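Local coordinates for thioesterase superfamily (Jannaschia sp., PDB 2OAF) that is a hydrolase of the hot-dog-fold thioesterase superfamily that probably cleaves the thioester bond of acyl-CoA or a related acyl carrier, at the interface of chains A and B. Sequence-based numbering; all coordinates share one arbitrary frame. Chains: chain A/B, Thioesterase superfamily.

Contact 1: the interface of chains A and B. Residues chain A 44, 73, 75-76; chain B 36-37, 80.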
# COMPACT_ATOMS: atom_id res chain seq x y z
N LEU A 44 3.09 -12.27 1.97
CA LEU A 44 2.55 -12.30 3.32
C LEU A 44 1.06 -12.56 3.30
O LEU A 44 0.55 -13.22 4.19
CB LEU A 44 2.90 -11.04 4.11
CG LEU A 44 4.12 -11.07 5.04
CD1 LEU A 44 5.35 -11.60 4.38
CD2 LEU A 44 4.34 -9.64 5.47
N PHE A 73 7.16 -11.40 12.38
CA PHE A 73 8.29 -11.75 11.53
C PHE A 73 9.61 -11.29 12.06
O PHE A 73 9.73 -10.18 12.58
CB PHE A 73 8.06 -11.19 10.13
CG PHE A 73 7.04 -11.94 9.40
CD1 PHE A 73 5.70 -11.64 9.59
CD2 PHE A 73 7.39 -12.99 8.59
CE1 PHE A 73 4.74 -12.36 8.94
CE2 PHE A 73 6.42 -13.71 7.93
CZ PHE A 73 5.09 -13.38 8.11
N ARG A 75 12.47 -12.41 10.05
CA ARG A 75 13.30 -12.39 8.85
C ARG A 75 12.46 -12.67 7.62
O ARG A 75 11.54 -13.47 7.64
CB ARG A 75 14.46 -13.39 8.97
CG ARG A 75 15.37 -13.43 7.72
CD ARG A 75 16.55 -14.35 7.92
NE ARG A 75 17.23 -14.58 6.65
CZ ARG A 75 18.11 -13.76 6.06
NH1 ARG A 75 18.47 -12.61 6.61
NH2 ARG A 75 18.63 -14.10 4.89
N LEU A 76 12.84 -12.02 6.52
CA LEU A 76 12.35 -12.40 5.21
C LEU A 76 13.45 -12.25 4.18
O LEU A 76 14.36 -11.40 4.31
CB LEU A 76 11.11 -11.59 4.83
CG LEU A 76 11.14 -10.11 4.55
CD1 LEU A 76 11.63 -9.74 3.13
CD2 LEU A 76 9.71 -9.52 4.75
N THR B 36 4.69 -5.63 8.99
CA THR B 36 5.88 -6.13 8.33
C THR B 36 5.83 -5.86 6.84
O THR B 36 6.83 -5.48 6.29
CB THR B 36 6.07 -7.63 8.61
OG1 THR B 36 6.16 -7.83 10.03
CG2 THR B 36 7.33 -8.12 7.96
N GLY B 37 4.67 -6.02 6.21
CA GLY B 37 4.50 -5.78 4.79
C GLY B 37 4.81 -4.39 4.29
O GLY B 37 5.07 -4.24 3.13
N PHE B 80 14.22 -8.35 11.22
CA PHE B 80 13.39 -7.44 12.04
C PHE B 80 13.73 -7.70 13.53
O PHE B 80 13.47 -8.79 14.04
CB PHE B 80 11.93 -7.70 11.74
CG PHE B 80 11.61 -7.66 10.27
CD1 PHE B 80 11.58 -6.47 9.60
CD2 PHE B 80 11.37 -8.82 9.58
CE1 PHE B 80 11.34 -6.43 8.24
CE2 PHE B 80 11.08 -8.78 8.24
CZ PHE B 80 11.07 -7.58 7.57
O HOH W 1 5.28 -9.07 12.41
O HOH W 2 8.15 -7.84 12.17
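A:Phe73 at the start of strand 73-80, B:Thr36 in the 3-10 helix 36-38 and B:Phe80 at the end of its own strand 73-80 carry this patch of what is probably the dimer interface, since in many hot-dog proteins strands of two copies meet in this way and the segment leading into the long helix packs beside them.

B:Thr36 meets A:Phe73 at about a right angle. Its methyl CG2 comes against the benzylic carbon, 3.8 Å from CB of A:Phe73, while its hydroxyl OG1 stands beside CB and CD1 of the same residue, off the edge of the ring. With OG1 anti to its own carbonyl carbon (chi1 -58°), B:Thr36 turns the methyl onto the phenylalanine and still leaves the hydroxyl directed at two ordered waters. OG1 is 2.8 Å from the oxygen of water 1, which is also linked to the backbone N of A:Phe73 and sits in the plane of the phenyl ring at its edge. Water 2 lies 2.9 Å from the carbonyl O of A:Phe73, and it too reaches OG1 and touches water 1. One hydroxyl of chain B is thus tied through the water pair to both main-chain polar groups of A:Phe73.

B:Phe80 lies next to the threonine, further along the same chain A strand. Its CB sits 3.4 Å from the carbonyl O of A:Phe73, and chi1 of -52° swings the ring back over the chain A strand. The ring then presents its far edge to A:Leu76, whose CD2 lies in the ring plane, 3.7 Å from CZ. Along the near edge, CD2 of B:Phe80 passes the backbone N of A:Arg75. At the margin, the helix 39-54 contributes A:Leu44, whose methyl CD2 stands 3.7 Å from the backbone N of B:Gly37.

Contact 2: the interface of chains A and B. Residues chain A 36, 40, 76, 78, 80; chain B 44, 75-76.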
# COMPACT_ATOMS: atom_id res chain seq x y z
N THR A 36 8.55 -3.70 -6.63
CA THR A 36 9.15 -4.59 -5.62
C THR A 36 8.56 -4.41 -4.24
O THR A 36 8.37 -5.35 -3.50
CB THR A 36 10.62 -4.35 -5.51
OG1 THR A 36 11.19 -4.58 -6.80
CG2 THR A 36 11.26 -5.27 -4.48
N PRO A 40 6.59 -8.33 -1.16
CA PRO A 40 6.51 -8.93 0.17
C PRO A 40 5.11 -8.94 0.72
O PRO A 40 4.71 -9.91 1.37
CB PRO A 40 7.42 -8.03 1.02
CG PRO A 40 8.37 -7.52 0.09
CD PRO A 40 7.58 -7.24 -1.16
N LEU A 76 12.84 -12.02 6.52
CA LEU A 76 12.35 -12.40 5.21
C LEU A 76 13.45 -12.25 4.18
O LEU A 76 14.36 -11.40 4.31
CB LEU A 76 11.11 -11.59 4.83
CG LEU A 76 11.14 -10.11 4.55
CD1 LEU A 76 11.63 -9.74 3.13
CD2 LEU A 76 9.71 -9.52 4.75
N MSE A 78 13.86 -12.75 -0.31
CA MSE A 78 13.21 -13.00 -1.59
C MSE A 78 14.19 -12.82 -2.72
O MSE A 78 15.00 -11.90 -2.70
CB MSE A 78 12.05 -12.03 -1.79
CG MSE A 78 11.01 -12.02 -0.67
SE MSE A 78 9.48 -10.93 -1.09
CE MSE A 78 8.70 -12.01 -2.41
N PHE A 80 14.10 -12.35 -6.91
CA PHE A 80 13.16 -12.00 -7.98
C PHE A 80 13.75 -12.46 -9.28
O PHE A 80 14.76 -11.93 -9.71
CB PHE A 80 12.89 -10.50 -8.01
CG PHE A 80 12.53 -9.96 -6.67
CD1 PHE A 80 11.32 -10.27 -6.11
CD2 PHE A 80 13.42 -9.18 -5.96
CE1 PHE A 80 10.97 -9.78 -4.86
CE2 PHE A 80 13.11 -8.74 -4.71
CZ PHE A 80 11.89 -9.04 -4.16
N LEU B 44 12.92 0.87 0.69
CA LEU B 44 13.04 1.25 -0.71
C LEU B 44 12.97 2.76 -0.90
O LEU B 44 13.71 3.33 -1.71
CB LEU B 44 12.00 0.51 -1.55
CG LEU B 44 12.43 -0.83 -2.19
CD1 LEU B 44 13.17 -1.70 -1.20
CD2 LEU B 44 11.20 -1.59 -2.76
N ARG B 75 17.10 -9.17 -5.51
CA ARG B 75 17.05 -9.78 -4.19
C ARG B 75 16.84 -8.75 -3.09
O ARG B 75 17.28 -7.59 -3.19
CB ARG B 75 18.34 -10.55 -3.90
CG ARG B 75 18.41 -11.20 -2.49
CD ARG B 75 19.62 -12.14 -2.39
NE ARG B 75 19.86 -12.54 -0.99
CZ ARG B 75 19.22 -13.53 -0.37
NH1 ARG B 75 18.33 -14.27 -1.01
NH2 ARG B 75 19.49 -13.79 0.91
N LEU B 76 16.12 -9.17 -2.06
CA LEU B 76 16.08 -8.40 -0.81
C LEU B 76 16.06 -9.34 0.41
O LEU B 76 15.52 -10.46 0.36
CB LEU B 76 14.92 -7.45 -0.81
CG LEU B 76 13.47 -7.89 -0.67
CD1 LEU B 76 13.13 -8.18 0.73
CD2 LEU B 76 12.57 -6.74 -1.15
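A:Met78, a selenomethionine here, and B:Leu76 form an antiparallel beta bridge between the two strands 73-80, the strand pairing by which hot-dog-fold subunits commonly build one continuous sheet across a dimer.

The polar contacts come from the backbone. N of A:Met78 gives a hydrogen bond of 2.9 Å to the carbonyl O of B:Leu76, entering nearly along the C=O axis (165° at the oxygen). The return bond runs from N of B:Leu76 to O of A:Met78 at 3.0 Å, with the donor in the carbonyl plane. Both are close to straight, and together they fix the register of the two strands. The same carbonyl O of A:Met78 is also flanked by the backbone and aliphatic stem of B:Arg75, whose CG packs 3.5 Å from it; the rest of that chain runs on extended to NE.

The apolar contacts gather round the side chain of B:Leu76, which buries more surface than any other residue of the patch. Its chi1 of 72° sets CG between the backbone N and the carbonyl carbon, and from there the two methyls part. CD1 turns to its symmetry mate, where it meets CD1 of A:Leu76 at 3.2 Å; this is tighter than ordinary packing, and the exact spacing of the pair is doubtful. CD2 goes the other way, into the plane of the A:Phe80 ring at its edge, 3.8 Å from CZ. That methyl also reaches CG2 of A:Thr36, the two side chains running past each other in opposite directions. The side chain of B:Leu44, from helix 39-54 of the partner, crosses that of A:Thr36 at about a right angle and brings CD2 to 3.9 Å from the threonine CB.

The C-alpha centres of contact 1 and contact 2 lie about 11 Å apart, and both patches use A:Leu76, whose two methyls serve different neighbours: one joins contact 1, the other contact 2. Strand 73-80, the 3-10 helix 36-38 and helix 39-54 recur in both, with the chains exchanging parts, as expected of a two-fold symmetric interface. Contact 2 joins the strands through the backbone, whereas contact 1 packs beside this pairing through side chains and a water pair. Together they support a dimer of the hot-dog kind, probably the building block of the four-copy deposited assembly.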